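Local coordinates for protein AgaA (Rhizobium radiobacter, PDB 6HLX) that binds the opine agropinic acid as the periplasmic substrate-binding protein of an ABC transporter that imports it into the bacterium, at residues A[201-206]-A[212-217]; A[4-9]-A[25-30]. All coordinates share one frame; numbering follows the deposited sequence.

Interaction 1. Residues A[201-206]-A[212-217]; sequences TRVNAL and DIIDYV. With ZN (zinc ion), chain Q; G9Z (agropinic acid), chain E.
The guanidinium of Arg-202, on helix 199-207, holds two successive backbone carbonyls of the facing turn. Its NE gives a hydrogen bond to Asp-215 O at 2.9 Å, rather bent (143° at the hydrogen), and its NH2 a straighter one to Tyr-216 O at 2.8 Å (163°). Tyr-216 O lies almost in the guanidinium plane, Asp-215 O tilted out of it. The bend at chi3 (65°) turns the planar end along the loop, while NH1 goes to Tyr-196 O. Helix 199-207 is followed by the short strand 213-214, parallel neighbour of strand 3-8 in the mixed sheet of this solute-binding protein. Ile-214 fills the gap between helix and strand: its CG2 meets Arg-202 CG at 3.7 Å, and its CD1 lies 4.1 Å from Val-203 CG2. The gripped backbone carries Tyr-216, whose OH donates a 2.7 Å hydrogen bond to atom O of agropinic acid, at the ring's edge, and also bonds Thr-23 OG1. At the other end, Asp-212 OD2, which also accepts a hydrogen bond from Tyr-5 N, binds zinc at 2.1 Å, with a water and His-488 and His-490 of the C-terminal histidine run, evidently a purification tag, completing the site.

Interaction 2. Residues A[4-9]-A[25-30]; sequences LYFGLS and GRTVKL
Strand 4-8 and helix 25-30 run nearly antiparallel, their N-to-C directions 152° apart, with the axes 10.4 Å from each other at closest approach. At that spacing the backbones stay well apart, the nearest CA pair being Leu-8 and Thr-27 at 8.5 Å, and side chains bridge the gap. Thr-27 presents its methyl to the strand: CG2 stands anti to the backbone N and reaches Leu-8 CD2 at 3.8 Å and Phe-6 CZ at 3.9 Å, approaching the phenyl ring obliquely. The other branch of Leu-8, CD1, meets Val-28 CG2 at 3.8 Å, the two side chains set roughly perpendicular, so the leucine fork touches consecutive residues of the helix. Phe-6 and Leu-8, two apart in the strand, both point toward the helix. Tyr-193 of the adjoining strand 190-195 packs against Leu-8, Thr-27 and Val-28, extending this helix-on-sheet layer. The same torsion of Thr-27 (chi1 -58°) directs OG1 to Thr-23 O, one turn back. With its hydroxyl satisfied inside its own helix, Thr-27 meets the strand through carbon, and the buried contact rests on van der Waals and hydrophobic packing.

In the fold
The two contacts lie in series along the chain: interaction 2 closes at residue 30, long before interaction 1 opens at 201. Their centres are 12 Å apart, and they meet in one mixed sheet, where strands 3-8 and 213-214 are parallel neighbours. Probable backbone hydrogen bonds join them, Asp-212 N to Tyr-5 O at 2.8 Å and Gly-7 N to Ile-213 O at 2.7 Å. Helices 23-32 and 199-207 cover opposite faces of this sheet, Phe-6 and Leu-8 pointing to the first and Ile-214 to the second. The agropinic acid pocket is lined in part by two ends of this arrangement: Tyr-216, just beyond strand 213-214, and Thr-23, just before 25-30 at the start of helix 23-32.

Interaction 1. Residues A[201-206]-A[212-217]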
# COMPACT_ATOMS: atom_id res chain seq x y z
N THR A 201 1.71 -23.33 5.03
CA THR A 201 0.98 -23.53 6.29
C THR A 201 -0.32 -22.68 6.27
O THR A 201 -1.34 -23.11 6.81
CB THR A 201 1.81 -23.19 7.55
OG1 THR A 201 1.99 -21.77 7.65
CG2 THR A 201 3.14 -23.92 7.59
N ARG A 202 -0.25 -21.47 5.66
CA ARG A 202 -1.42 -20.60 5.59
C ARG A 202 -2.56 -21.25 4.78
O ARG A 202 -3.70 -21.28 5.24
CB ARG A 202 -1.04 -19.23 5.03
CG ARG A 202 -2.16 -18.22 5.17
CD ARG A 202 -1.67 -16.80 4.97
NE ARG A 202 -1.18 -16.51 3.61
CZ ARG A 202 0.10 -16.42 3.25
NH1 ARG A 202 1.07 -16.69 4.14
NH2 ARG A 202 0.43 -16.10 2.01
N VAL A 203 -2.23 -21.77 3.57
CA VAL A 203 -3.20 -22.45 2.70
C VAL A 203 -3.72 -23.70 3.42
O VAL A 203 -4.95 -23.94 3.46
CB VAL A 203 -2.57 -22.78 1.34
CG1 VAL A 203 -3.45 -23.73 0.53
CG2 VAL A 203 -2.32 -21.50 0.55
N ASN A 204 -2.80 -24.46 4.05
CA ASN A 204 -3.22 -25.67 4.78
C ASN A 204 -4.15 -25.36 5.96
O ASN A 204 -5.07 -26.14 6.25
CB ASN A 204 -2.03 -26.49 5.24
CG ASN A 204 -2.41 -27.95 5.46
OD1 ASN A 204 -3.06 -28.58 4.61
ND2 ASN A 204 -2.02 -28.51 6.59
N ALA A 205 -3.95 -24.21 6.63
CA ALA A 205 -4.84 -23.80 7.73
C ALA A 205 -6.26 -23.58 7.21
O ALA A 205 -7.21 -23.94 7.90
CB ALA A 205 -4.33 -22.52 8.38
N LEU A 206 -6.41 -23.00 6.00
CA LEU A 206 -7.74 -22.83 5.42
C LEU A 206 -8.35 -24.19 5.02
O LEU A 206 -9.49 -24.50 5.38
CB LEU A 206 -7.71 -21.90 4.20
CG LEU A 206 -9.13 -21.56 3.67
CD1 LEU A 206 -9.85 -20.53 4.58
CD2 LEU A 206 -9.08 -21.14 2.22
N ASP A 212 -10.78 -19.16 8.94
CA ASP A 212 -11.97 -18.87 8.15
C ASP A 212 -11.70 -18.02 6.91
O ASP A 212 -12.47 -18.07 5.97
CB ASP A 212 -12.99 -18.18 9.04
CG ASP A 212 -13.28 -19.00 10.28
OD1 ASP A 212 -13.52 -20.21 10.14
OD2 ASP A 212 -13.20 -18.44 11.38
N ILE A 213 -10.65 -17.20 6.96
CA ILE A 213 -10.20 -16.36 5.84
C ILE A 213 -8.68 -16.38 5.81
O ILE A 213 -8.07 -16.42 6.86
CB ILE A 213 -10.68 -14.87 6.01
CG1 ILE A 213 -12.22 -14.76 6.15
CG2 ILE A 213 -10.16 -13.93 4.84
CD1 ILE A 213 -12.72 -13.28 6.24
N ILE A 214 -8.09 -16.33 4.61
CA ILE A 214 -6.64 -16.14 4.47
C ILE A 214 -6.37 -15.06 3.45
O ILE A 214 -7.12 -14.92 2.48
CB ILE A 214 -5.82 -17.42 4.16
CG1 ILE A 214 -6.22 -18.08 2.78
CG2 ILE A 214 -5.86 -18.42 5.33
CD1 ILE A 214 -5.17 -19.09 2.22
N ASP A 215 -5.26 -14.34 3.62
CA ASP A 215 -4.87 -13.36 2.58
C ASP A 215 -3.66 -13.88 1.79
O ASP A 215 -3.13 -14.96 2.09
CB ASP A 215 -4.66 -11.95 3.15
CG ASP A 215 -3.53 -11.76 4.11
OD1 ASP A 215 -2.71 -12.70 4.28
OD2 ASP A 215 -3.41 -10.64 4.67
N TYR A 216 -3.23 -13.13 0.75
CA TYR A 216 -2.10 -13.51 -0.10
C TYR A 216 -2.16 -14.99 -0.53
O TYR A 216 -1.24 -15.76 -0.27
CB TYR A 216 -0.77 -13.18 0.60
CG TYR A 216 -0.40 -11.72 0.53
CD1 TYR A 216 -0.83 -10.83 1.51
CD2 TYR A 216 0.46 -11.24 -0.46
CE1 TYR A 216 -0.47 -9.48 1.48
CE2 TYR A 216 0.83 -9.89 -0.50
CZ TYR A 216 0.36 -9.01 0.47
OH TYR A 216 0.76 -7.68 0.46
N VAL A 217 -3.28 -15.39 -1.15
CA VAL A 217 -3.40 -16.78 -1.61
C VAL A 217 -2.33 -16.97 -2.68
O VAL A 217 -2.31 -16.21 -3.66
CB VAL A 217 -4.81 -17.06 -2.19
CG1 VAL A 217 -4.87 -18.46 -2.81
CG2 VAL A 217 -5.88 -16.88 -1.12
ZN ZN Q . -13.85 -19.84 12.80
OAM G9Z E . 3.14 -5.98 2.70
CAB G9Z E . 3.60 -6.62 1.74
CAC G9Z E . 4.05 -7.95 1.86
CB G9Z E . 4.51 -8.38 0.43
CA G9Z E . 4.44 -7.11 -0.40
C G9Z E . 3.70 -7.33 -1.61
O G9Z E . 2.44 -7.23 -1.58
N G9Z E . 3.83 -6.10 0.52
CAG G9Z E . 3.43 -4.70 0.10
CAH G9Z E . 4.65 -3.78 0.07
OAP G9Z E . 5.52 -4.29 -0.94
CAI G9Z E . 4.29 -2.33 -0.24
OAQ G9Z E . 3.11 -1.96 0.51
CAJ G9Z E . 5.43 -1.34 0.18
OAR G9Z E . 5.04 0.01 -0.13
CAK G9Z E . 6.84 -1.64 -0.39
OAT G9Z E . 7.82 -0.84 0.31
CAL G9Z E . 6.92 -1.44 -1.91
OAS G9Z E . 8.21 -1.85 -2.39
OXT G9Z E . 4.35 -7.65 -2.65
O HOH W 1 -13.68 -18.90 14.40

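Interaction 2. Residues A[4-9]-A[25-30]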
# COMPACT_ATOMS: atom_id res chain seq x y z
N LEU A 4 -14.35 -14.89 14.12
CA LEU A 4 -13.73 -15.25 12.85
C LEU A 4 -12.22 -15.31 13.06
O LEU A 4 -11.66 -14.44 13.71
CB LEU A 4 -14.11 -14.22 11.78
CG LEU A 4 -13.67 -14.55 10.33
CD1 LEU A 4 -14.70 -14.12 9.33
CD2 LEU A 4 -12.32 -13.92 10.03
N TYR A 5 -11.58 -16.35 12.51
CA TYR A 5 -10.12 -16.50 12.57
C TYR A 5 -9.62 -16.14 11.17
O TYR A 5 -10.06 -16.74 10.17
CB TYR A 5 -9.72 -17.93 12.93
CG TYR A 5 -10.14 -18.41 14.32
CD1 TYR A 5 -10.52 -17.50 15.31
CD2 TYR A 5 -10.12 -19.75 14.64
CE1 TYR A 5 -10.93 -17.93 16.57
CE2 TYR A 5 -10.49 -20.20 15.92
CZ TYR A 5 -10.86 -19.28 16.89
OH TYR A 5 -11.21 -19.71 18.15
N PHE A 6 -8.72 -15.16 11.11
CA PHE A 6 -8.21 -14.60 9.86
C PHE A 6 -6.70 -14.89 9.78
O PHE A 6 -5.93 -14.40 10.61
CB PHE A 6 -8.46 -13.09 9.89
CG PHE A 6 -8.32 -12.32 8.59
CD1 PHE A 6 -7.10 -12.24 7.92
CD2 PHE A 6 -9.41 -11.64 8.05
CE1 PHE A 6 -6.97 -11.50 6.74
CE2 PHE A 6 -9.28 -10.87 6.89
CZ PHE A 6 -8.07 -10.81 6.23
N GLY A 7 -6.31 -15.68 8.80
CA GLY A 7 -4.92 -16.05 8.61
C GLY A 7 -4.18 -14.99 7.83
O GLY A 7 -4.37 -14.87 6.61
N LEU A 8 -3.34 -14.21 8.51
CA LEU A 8 -2.51 -13.18 7.87
C LEU A 8 -1.20 -13.78 7.34
O LEU A 8 -0.65 -14.71 7.93
CB LEU A 8 -2.14 -12.06 8.87
CG LEU A 8 -3.21 -11.12 9.39
CD1 LEU A 8 -2.59 -10.23 10.49
CD2 LEU A 8 -3.83 -10.27 8.27
N SER A 9 -0.63 -13.15 6.28
CA SER A 9 0.63 -13.60 5.68
C SER A 9 1.86 -13.27 6.51
O SER A 9 2.97 -13.64 6.12
CB SER A 9 0.78 -13.05 4.26
OG SER A 9 0.89 -11.64 4.31
N GLY A 25 0.00 -5.44 8.82
CA GLY A 25 -0.24 -4.39 9.81
C GLY A 25 -1.45 -3.55 9.42
O GLY A 25 -2.30 -3.25 10.26
N ARG A 26 -1.57 -3.19 8.12
CA ARG A 26 -2.72 -2.40 7.65
C ARG A 26 -4.05 -3.11 7.91
O ARG A 26 -5.01 -2.47 8.33
CB ARG A 26 -2.59 -2.11 6.16
CG ARG A 26 -1.55 -1.04 5.91
CD ARG A 26 -1.35 -0.85 4.43
NE ARG A 26 -1.15 0.58 4.17
CZ ARG A 26 -0.98 1.10 2.96
NH1 ARG A 26 -0.91 0.30 1.89
NH2 ARG A 26 -0.89 2.41 2.80
N THR A 27 -4.11 -4.45 7.64
CA THR A 27 -5.35 -5.22 7.82
C THR A 27 -5.84 -5.14 9.28
O THR A 27 -7.02 -4.94 9.50
CB THR A 27 -5.12 -6.69 7.37
OG1 THR A 27 -4.71 -6.67 5.99
CG2 THR A 27 -6.38 -7.57 7.54
N VAL A 28 -4.91 -5.24 10.26
CA VAL A 28 -5.28 -5.13 11.67
C VAL A 28 -5.68 -3.68 11.99
O VAL A 28 -6.71 -3.44 12.62
CB VAL A 28 -4.17 -5.66 12.62
CG1 VAL A 28 -4.60 -5.52 14.09
CG2 VAL A 28 -3.82 -7.13 12.30
N LYS A 29 -4.90 -2.71 11.51
CA LYS A 29 -5.23 -1.28 11.76
C LYS A 29 -6.62 -0.92 11.25
O LYS A 29 -7.32 -0.15 11.90
CB LYS A 29 -4.22 -0.35 11.08
CG LYS A 29 -2.90 -0.27 11.84
CD LYS A 29 -2.01 0.92 11.43
CE LYS A 29 -1.63 0.88 9.95
NZ LYS A 29 -0.53 1.85 9.64
N LEU A 30 -7.03 -1.48 10.10
CA LEU A 30 -8.32 -1.15 9.49
C LEU A 30 -9.53 -1.79 10.21
O LEU A 30 -10.67 -1.41 9.96
CB LEU A 30 -8.31 -1.42 7.99
CG LEU A 30 -7.33 -0.53 7.22
CD1 LEU A 30 -7.12 -1.06 5.82
CD2 LEU A 30 -7.77 0.96 7.22